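Local coordinates for protein alcohol oxidase (Myceliophthora thermophila, PDB 6F74) that binds FAD as a VAO-type flavoprotein and probably oxidises alcohols or related substrates with oxygen, at residues W240-H246 with Y540-G544; L161-S165 with C578-V582. One frame throughout, in Å; residues are numbered along the deposited sequence.

Contact 1 of 2, residues W240-H246 with Y540-G544; sequences WPSGGGH and YMNEG. With FAD (flavin-adenine dinucleotide), chain I.
Tyr540 reaches across to the glycine turn of 240-246 with its phenol oxygen. Gly245 N donates to Tyr540 OH at 2.9 Å. The hydroxyl in turn donates a hydrogen bond to the flavin carbonyl, with Tyr540 OH 2.8 Å from FAD O2. A third bond comes from within the 540-544 segment, Asn542 ND2 to Tyr540 OH at 3.1 Å. Three partners thus fix the hydroxyl. CG of Tyr540 lies anti to its backbone N (chi1 180°), which sends the ring past Gly243, whose O sits at the ring edge. His246 N also donates to FAD O2, and FAD N3 donates to His246 O. The contact thus forms the pyrimidine end of the flavin pocket in this VAO-type fold.

The tightest packing is around Gly243. Its CA lies 3.6 Å from Met541 SD, and the Asn542 amide presses on it too. Asn542 ND2 makes a weak bond to Trp240 O and a further one to Gly239 O. On that flank a water joins Ser242 OG to Asn542 OD1. Ser242 OG is also bonded to Gly238 O, and Asn542 OD1 to Arg164 NH2.

The looser side is at Glu543, which is partly exposed. Its OE1 accepts from His246 NE2 at 2.8 Å, nearly straight at 165°. The acceptor lies in the imidazole plane; the nitrogen meets the carboxylate on its syn side, 28° out of plane. FAD N3 approaches one imidazole face, offset toward the rim. Tyr352 OH bonds His246 ND1, so both ring nitrogens are held.

Helix 239-242 leads into the turn, helix 551-556 packs on Met541, and strand 467-472 lines His246 and Glu543.

Contact 2 of 2, residues L161-S165 with C578-V582; sequences LLGRS and CRTCV. With FAD (flavin-adenine dinucleotide), chain I.
Cys578 meets Arg164 where the two backbones come closest, their CA atoms 5.0 Å apart. Its CB packs against Arg164 O, the same carbonyl that accepts a hydrogen bond from the ribose hydroxyl O3B of FAD.

Arg579 follows. Its chain is extended from CG to NE and carries the guanidinium to Leu162, where Arg579 NH1 donates to Leu162 O at 2.9 Å. The carbonyl comes at the guanidinium edge, tilted 19° from its plane. The backbone is engaged as well: Arg579 N donates to a water that lies 2.8 Å from Gly163 O and may donate to it. Arg579 O rests against Arg164 CG at 3.2 Å.

Thr580 crosses Arg164 at about a right angle, its OG1 3.6 Å from Arg164 CD, with Leu162 CD2 nearby. A second water donates to Thr580 OG1 and accepts from Arg164 NH1, lying in the guanidinium plane.

Cys581 closes the type II turn with its N bonded to Cys578 O. Its SG is joined to Cys578 SG in a disulfide and touches Arg164 CD at 3.9 Å. The aliphatic part of Arg164 is therefore bordered by the turn, while its NH2 forms a salt bridge with Asp160.

One direct hydrogen bond and two waters supply the polar links; the rest is mainly van der Waals contact along Arg164 and at Cys578 CB. This implies that the disulfide-closed turn braces a cofactor-binding loop, in which Ser165 OG also donates to FAD O1A.

Contacts 1 and 2 lie along one FAD molecule, their centres about 12 Å apart. Contact 1 holds the pyrimidine end of the flavin ring. Contact 2 lies by the adenosine ribose and the phosphate bearing O1A. They also touch directly. Asn542 OD1 is 3.0 Å from Arg164 NH2, probably a hydrogen bond, and Leu162 CD2 packs 3.3 Å from Met541 O. In each contact the first segment comes from the FAD-binding part of the chain and the second from the berberine-like C-terminal part. Both segments of contact 1 fall between those of contact 2 in sequence. Together the contacts join these two parts around the cofactor.

Contact 1 of 2, residues W240-H246 with Y540-G544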
loop_
_atom_site.group_PDB
_atom_site.type_symbol
_atom_site.label_atom_id
_atom_site.label_comp_id
_atom_site.label_asym_id
_atom_site.label_seq_id
_atom_site.Cartn_x
_atom_site.Cartn_y
_atom_site.Cartn_z
ATOM N N TRP A 240 4.986 -3.146 -1.159
ATOM C CA TRP A 240 4.118 -3.850 -0.220
ATOM C C TRP A 240 4.904 -4.358 1.009
ATOM O O TRP A 240 4.628 -3.888 2.118
ATOM C CB TRP A 240 3.269 -4.942 -0.914
ATOM C CG TRP A 240 2.208 -5.544 -0.064
ATOM C CD1 TRP A 240 0.901 -5.192 0.003
ATOM C CD2 TRP A 240 2.370 -6.645 0.833
ATOM N NE1 TRP A 240 0.243 -5.980 0.912
ATOM C CE2 TRP A 240 1.124 -6.891 1.422
ATOM C CE3 TRP A 240 3.462 -7.427 1.212
ATOM C CZ2 TRP A 240 0.932 -7.883 2.371
ATOM C CZ3 TRP A 240 3.264 -8.425 2.149
ATOM C CH2 TRP A 240 2.007 -8.661 2.710
ATOM N N PRO A 241 5.931 -5.246 0.814
ATOM C CA PRO A 241 6.682 -5.732 1.961
ATOM C C PRO A 241 7.601 -4.670 2.587
ATOM O O PRO A 241 7.762 -4.624 3.792
ATOM C CB PRO A 241 7.508 -6.901 1.372
ATOM C CG PRO A 241 7.775 -6.478 -0.025
ATOM C CD PRO A 241 6.497 -5.771 -0.448
ATOM N N SER A 242 8.158 -3.797 1.776
ATOM C CA SER A 242 9.156 -2.816 2.262
ATOM C C SER A 242 8.564 -1.785 3.231
ATOM O O SER A 242 9.266 -1.248 4.105
ATOM C CB SER A 242 9.847 -2.110 1.079
ATOM O OG SER A 242 9.007 -1.137 0.469
ATOM N N GLY A 243 7.268 -1.523 3.063
ATOM C CA GLY A 243 6.545 -0.641 3.946
ATOM C C GLY A 243 5.865 -1.286 5.130
ATOM O O GLY A 243 5.371 -0.575 6.028
ATOM N N GLY A 244 5.852 -2.617 5.165
ATOM C CA GLY A 244 5.021 -3.341 6.135
ATOM C C GLY A 244 4.283 -4.477 5.485
ATOM O O GLY A 244 4.720 -5.596 5.573
ATOM N N GLY A 245 3.173 -4.187 4.833
ATOM C CA GLY A 245 2.358 -5.205 4.166
ATOM C C GLY A 245 1.418 -5.948 5.102
ATOM O O GLY A 245 1.862 -6.838 5.811
ATOM N N HIS A 246 0.134 -5.578 5.093
ATOM C CA HIS A 246 -0.898 -6.252 5.859
ATOM C C HIS A 246 -1.785 -7.050 4.940
ATOM O O HIS A 246 -1.838 -6.830 3.749
ATOM C CB HIS A 246 -1.747 -5.265 6.694
ATOM C CG HIS A 246 -2.579 -4.344 5.876
ATOM N ND1 HIS A 246 -3.811 -4.704 5.369
ATOM C CD2 HIS A 246 -2.340 -3.088 5.442
ATOM C CE1 HIS A 246 -4.285 -3.713 4.626
ATOM N NE2 HIS A 246 -3.409 -2.722 4.649
ATOM N N TYR A 540 1.329 4.191 8.920
ATOM C CA TYR A 540 1.652 3.150 7.950
ATOM C C TYR A 540 1.976 3.808 6.597
ATOM O O TYR A 540 1.082 4.330 5.933
ATOM C CB TYR A 540 0.458 2.212 7.790
ATOM C CG TYR A 540 0.670 1.091 6.805
ATOM C CD1 TYR A 540 1.888 0.423 6.724
ATOM C CD2 TYR A 540 -0.354 0.668 5.975
ATOM C CE1 TYR A 540 2.086 -0.626 5.838
ATOM C CE2 TYR A 540 -0.154 -0.378 5.055
ATOM C CZ TYR A 540 1.068 -1.027 5.008
ATOM O OH TYR A 540 1.267 -2.060 4.098
ATOM N N MET A 541 3.247 3.767 6.193
ATOM C CA MET A 541 3.725 4.485 5.010
ATOM C C MET A 541 2.948 4.153 3.736
ATOM O O MET A 541 2.602 5.042 2.964
ATOM C CB MET A 541 5.232 4.300 4.829
ATOM C CG MET A 541 5.685 2.914 4.439
ATOM S SD MET A 541 7.496 2.847 4.346
ATOM C CE MET A 541 7.800 2.496 6.089
ATOM N N ASN A 542 2.637 2.873 3.543
ATOM C CA ASN A 542 2.009 2.398 2.299
ATOM C C ASN A 542 0.594 2.910 2.109
ATOM O O ASN A 542 0.132 3.064 0.960
ATOM C CB ASN A 542 1.982 0.857 2.234
ATOM C CG ASN A 542 3.332 0.245 1.974
ATOM O OD1 ASN A 542 4.275 0.931 1.567
ATOM N ND2 ASN A 542 3.435 -1.079 2.180
ATOM N N GLU A 543 -0.089 3.137 3.229
ATOM C CA GLU A 543 -1.446 3.677 3.235
ATOM C C GLU A 543 -1.445 4.711 4.348
ATOM O O GLU A 543 -1.871 4.454 5.484
ATOM C CB GLU A 543 -2.507 2.589 3.442
ATOM C CG GLU A 543 -2.671 1.641 2.243
ATOM C CD GLU A 543 -3.518 0.393 2.536
ATOM O OE1 GLU A 543 -3.489 -0.066 3.695
ATOM O OE2 GLU A 543 -4.212 -0.185 1.623
ATOM N N GLY A 544 -0.944 5.884 3.998
ATOM C CA GLY A 544 -0.653 6.901 4.976
ATOM C C GLY A 544 -0.524 8.287 4.387
ATOM O O GLY A 544 -0.752 8.503 3.202
HETATM P PA FAD I . 4.504 0.386 -7.160
HETATM O O1A FAD I . 3.724 1.677 -7.389
HETATM O O2A FAD I . 4.920 -0.368 -8.384
HETATM O O5B FAD I . 5.767 0.756 -6.287
HETATM C C5B FAD I . 5.586 1.239 -4.984
HETATM C C4B FAD I . 6.905 1.793 -4.477
HETATM O O4B FAD I . 7.807 0.702 -4.405
HETATM C C3B FAD I . 7.581 2.817 -5.353
HETATM O O3B FAD I . 8.373 3.651 -4.499
HETATM C C2B FAD I . 8.535 2.016 -6.203
HETATM O O2B FAD I . 9.739 2.697 -6.578
HETATM C C1B FAD I . 8.916 0.898 -5.270
HETATM N N9A FAD I . 9.228 -0.391 -5.896
HETATM C C8A FAD I . 8.365 -1.215 -6.507
HETATM N N7A FAD I . 8.986 -2.333 -6.931
HETATM C C5A FAD I . 10.262 -2.220 -6.573
HETATM C C6A FAD I . 11.438 -3.077 -6.718
HETATM N N6A FAD I . 11.268 -4.263 -7.348
HETATM N N1A FAD I . 12.616 -2.617 -6.224
HETATM C C2A FAD I . 12.704 -1.411 -5.605
HETATM N N3A FAD I . 11.647 -0.579 -5.417
HETATM C C4A FAD I . 10.424 -0.946 -5.879
HETATM N N1 FAD I . -1.382 -2.771 0.965
HETATM C C2 FAD I . -1.594 -3.594 2.017
HETATM O O2 FAD I . -0.769 -3.585 2.967
HETATM N N3 FAD I . -2.642 -4.440 2.066
HETATM C C4 FAD I . -3.568 -4.499 1.093
HETATM O O4 FAD I . -4.548 -5.270 1.149
HETATM C C4X FAD I . -3.421 -3.618 -0.085
HETATM N N5 FAD I . -4.322 -3.626 -1.089
HETATM C C5X FAD I . -4.156 -2.813 -2.161
HETATM C C6 FAD I . -5.086 -2.849 -3.198
HETATM C C7 FAD I . -4.952 -2.053 -4.323
HETATM C C7M FAD I . -6.061 -2.200 -5.336
HETATM C C8 FAD I . -3.777 -1.143 -4.441
HETATM C C8M FAD I . -3.528 -0.270 -5.663
HETATM C C9 FAD I . -2.859 -1.086 -3.398
HETATM C C9A FAD I . -2.983 -1.891 -2.252
HETATM N N10 FAD I . -2.047 -1.883 -1.182
HETATM C C10 FAD I . -2.248 -2.732 -0.085
HETATM C "C1'" FAD I . -0.899 -0.947 -1.126
HETATM C "C2'" FAD I . 0.459 -1.409 -1.540
HETATM O "O2'" FAD I . 1.028 -2.096 -0.428
HETATM C "C3'" FAD I . 1.334 -0.191 -1.853
HETATM O "O3'" FAD I . 0.687 0.703 -2.776
HETATM C "C4'" FAD I . 2.697 -0.598 -2.395
HETATM O "O4'" FAD I . 3.477 0.573 -2.658
HETATM C "C5'" FAD I . 2.563 -1.442 -3.653
HETATM O "O5'" FAD I . 3.841 -1.820 -4.135
HETATM P P FAD I . 3.894 -2.046 -5.701
HETATM O O1P FAD I . 2.756 -2.932 -6.127
HETATM O O2P FAD I . 5.300 -2.433 -6.018
HETATM O O3P FAD I . 3.576 -0.541 -6.205
HETATM O O HOH W 1 7.097 1.204 1.272
#

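Contact 2 of 2, residues L161-S165 with C578-V582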
loop_
_atom_site.group_PDB
_atom_site.type_symbol
_atom_site.label_atom_id
_atom_site.label_comp_id
_atom_site.label_asym_id
_atom_site.label_seq_id
_atom_site.Cartn_x
_atom_site.Cartn_y
_atom_site.Cartn_z
ATOM N N LEU A 161 0.030 4.777 -3.607
ATOM C CA LEU A 161 -0.923 5.819 -3.217
ATOM C C LEU A 161 -0.276 7.191 -3.013
ATOM O O LEU A 161 -0.982 8.196 -2.994
ATOM C CB LEU A 161 -1.621 5.439 -1.896
ATOM C CG LEU A 161 -2.641 4.290 -1.839
ATOM C CD1 LEU A 161 -2.023 2.902 -1.938
ATOM C CD2 LEU A 161 -3.398 4.389 -0.512
ATOM N N LEU A 162 1.057 7.213 -2.881
ATOM C CA LEU A 162 1.832 8.390 -2.503
ATOM C C LEU A 162 2.749 8.993 -3.596
ATOM O O LEU A 162 3.593 9.863 -3.310
ATOM C CB LEU A 162 2.659 8.052 -1.261
ATOM C CG LEU A 162 2.026 8.153 0.129
ATOM C CD1 LEU A 162 0.851 7.213 0.280
ATOM C CD2 LEU A 162 3.102 7.805 1.151
ATOM N N GLY A 163 2.603 8.552 -4.842
ATOM C CA GLY A 163 3.506 9.049 -5.918
ATOM C C GLY A 163 4.947 8.542 -5.851
ATOM O O GLY A 163 5.815 9.140 -6.474
ATOM N N ARG A 164 5.208 7.453 -5.120
ATOM C CA ARG A 164 6.585 6.927 -4.940
ATOM C C ARG A 164 7.094 6.121 -6.133
ATOM O O ARG A 164 8.283 5.833 -6.223
ATOM C CB ARG A 164 6.707 6.100 -3.657
ATOM C CG ARG A 164 6.381 6.894 -2.395
ATOM C CD ARG A 164 6.468 6.089 -1.108
ATOM N NE ARG A 164 5.628 4.912 -1.232
ATOM C CZ ARG A 164 5.660 3.845 -0.443
ATOM N NH1 ARG A 164 6.453 3.777 0.619
ATOM N NH2 ARG A 164 4.855 2.834 -0.728
ATOM N N SER A 165 6.185 5.746 -7.034
ATOM C CA SER A 165 6.546 5.251 -8.373
ATOM C C SER A 165 6.247 6.266 -9.506
ATOM O O SER A 165 5.953 5.870 -10.645
ATOM C CB SER A 165 5.850 3.909 -8.624
ATOM O OG SER A 165 4.439 3.969 -8.505
ATOM N N CYS A 578 12.648 8.574 -3.995
ATOM C CA CYS A 578 11.204 8.636 -4.056
ATOM C C CYS A 578 10.663 9.512 -2.941
ATOM O O CYS A 578 11.300 9.706 -1.890
ATOM C CB CYS A 578 10.530 7.252 -4.095
ATOM S SG CYS A 578 11.273 5.998 -3.032
ATOM N N ARG A 579 9.506 10.086 -3.240
ATOM C CA ARG A 579 8.778 11.009 -2.363
ATOM C C ARG A 579 8.467 10.360 -0.997
ATOM O O ARG A 579 7.907 9.292 -0.972
ATOM C CB ARG A 579 7.462 11.356 -3.086
ATOM C CG ARG A 579 6.796 12.532 -2.490
ATOM C CD ARG A 579 5.522 12.920 -3.212
ATOM N NE ARG A 579 4.787 13.720 -2.231
ATOM C CZ ARG A 579 3.934 13.237 -1.325
ATOM N NH1 ARG A 579 3.587 11.929 -1.277
ATOM N NH2 ARG A 579 3.400 14.082 -0.472
ATOM N N THR A 580 8.843 11.015 0.103
ATOM C CA THR A 580 8.700 10.495 1.477
ATOM C C THR A 580 9.620 9.320 1.823
ATOM O O THR A 580 9.644 8.905 2.988
ATOM C CB THR A 580 7.254 10.042 1.883
ATOM O OG1 THR A 580 6.908 8.785 1.282
ATOM C CG2 THR A 580 6.204 11.097 1.585
ATOM N N CYS A 581 10.361 8.777 0.859
ATOM C CA CYS A 581 11.241 7.642 1.122
ATOM C C CYS A 581 12.380 8.125 2.002
ATOM O O CYS A 581 12.604 9.345 2.165
ATOM C CB CYS A 581 11.750 6.993 -0.181
ATOM S SG CYS A 581 10.405 6.366 -1.213
ATOM N N VAL A 582 13.058 7.172 2.631
ATOM C CA VAL A 582 14.119 7.523 3.567
ATOM C C VAL A 582 15.172 8.348 2.806
ATOM O O VAL A 582 15.610 7.951 1.697
ATOM C CB VAL A 582 14.733 6.254 4.183
ATOM C CG1 VAL A 582 16.037 6.561 4.886
ATOM C CG2 VAL A 582 13.728 5.618 5.150
HETATM P PA FAD I . 4.504 0.386 -7.160
HETATM O O1A FAD I . 3.724 1.677 -7.389
HETATM O O2A FAD I . 4.920 -0.368 -8.384
HETATM O O5B FAD I . 5.767 0.756 -6.287
HETATM C C5B FAD I . 5.586 1.239 -4.984
HETATM C C4B FAD I . 6.905 1.793 -4.477
HETATM O O4B FAD I . 7.807 0.702 -4.405
HETATM C C3B FAD I . 7.581 2.817 -5.353
HETATM O O3B FAD I . 8.373 3.651 -4.499
HETATM C C2B FAD I . 8.535 2.016 -6.203
HETATM O O2B FAD I . 9.739 2.697 -6.578
HETATM C C1B FAD I . 8.916 0.898 -5.270
HETATM N N9A FAD I . 9.228 -0.391 -5.896
HETATM C C8A FAD I . 8.365 -1.215 -6.507
HETATM N N7A FAD I . 8.986 -2.333 -6.931
HETATM C C5A FAD I . 10.262 -2.220 -6.573
HETATM C C6A FAD I . 11.438 -3.077 -6.718
HETATM N N6A FAD I . 11.268 -4.263 -7.348
HETATM N N1A FAD I . 12.616 -2.617 -6.224
HETATM C C2A FAD I . 12.704 -1.411 -5.605
HETATM N N3A FAD I . 11.647 -0.579 -5.417
HETATM C C4A FAD I . 10.424 -0.946 -5.879
HETATM N N1 FAD I . -1.382 -2.771 0.965
HETATM C C2 FAD I . -1.594 -3.594 2.017
HETATM O O2 FAD I . -0.769 -3.585 2.967
HETATM N N3 FAD I . -2.642 -4.440 2.066
HETATM C C4 FAD I . -3.568 -4.499 1.093
HETATM O O4 FAD I . -4.548 -5.270 1.149
HETATM C C4X FAD I . -3.421 -3.618 -0.085
HETATM N N5 FAD I . -4.322 -3.626 -1.089
HETATM C C5X FAD I . -4.156 -2.813 -2.161
HETATM C C6 FAD I . -5.086 -2.849 -3.198
HETATM C C7 FAD I . -4.952 -2.053 -4.323
HETATM C C7M FAD I . -6.061 -2.200 -5.336
HETATM C C8 FAD I . -3.777 -1.143 -4.441
HETATM C C8M FAD I . -3.528 -0.270 -5.663
HETATM C C9 FAD I . -2.859 -1.086 -3.398
HETATM C C9A FAD I . -2.983 -1.891 -2.252
HETATM N N10 FAD I . -2.047 -1.883 -1.182
HETATM C C10 FAD I . -2.248 -2.732 -0.085
HETATM C "C1'" FAD I . -0.899 -0.947 -1.126
HETATM C "C2'" FAD I . 0.459 -1.409 -1.540
HETATM O "O2'" FAD I . 1.028 -2.096 -0.428
HETATM C "C3'" FAD I . 1.334 -0.191 -1.853
HETATM O "O3'" FAD I . 0.687 0.703 -2.776
HETATM C "C4'" FAD I . 2.697 -0.598 -2.395
HETATM O "O4'" FAD I . 3.477 0.573 -2.658
HETATM C "C5'" FAD I . 2.563 -1.442 -3.653
HETATM O "O5'" FAD I . 3.841 -1.820 -4.135
HETATM P P FAD I . 3.894 -2.046 -5.701
HETATM O O1P FAD I . 2.756 -2.932 -6.127
HETATM O O2P FAD I . 5.300 -2.433 -6.018
HETATM O O3P FAD I . 3.576 -0.541 -6.205
HETATM O O HOH W 2 8.427 9.929 -6.023
HETATM O O HOH W 3 7.907 6.072 1.893
#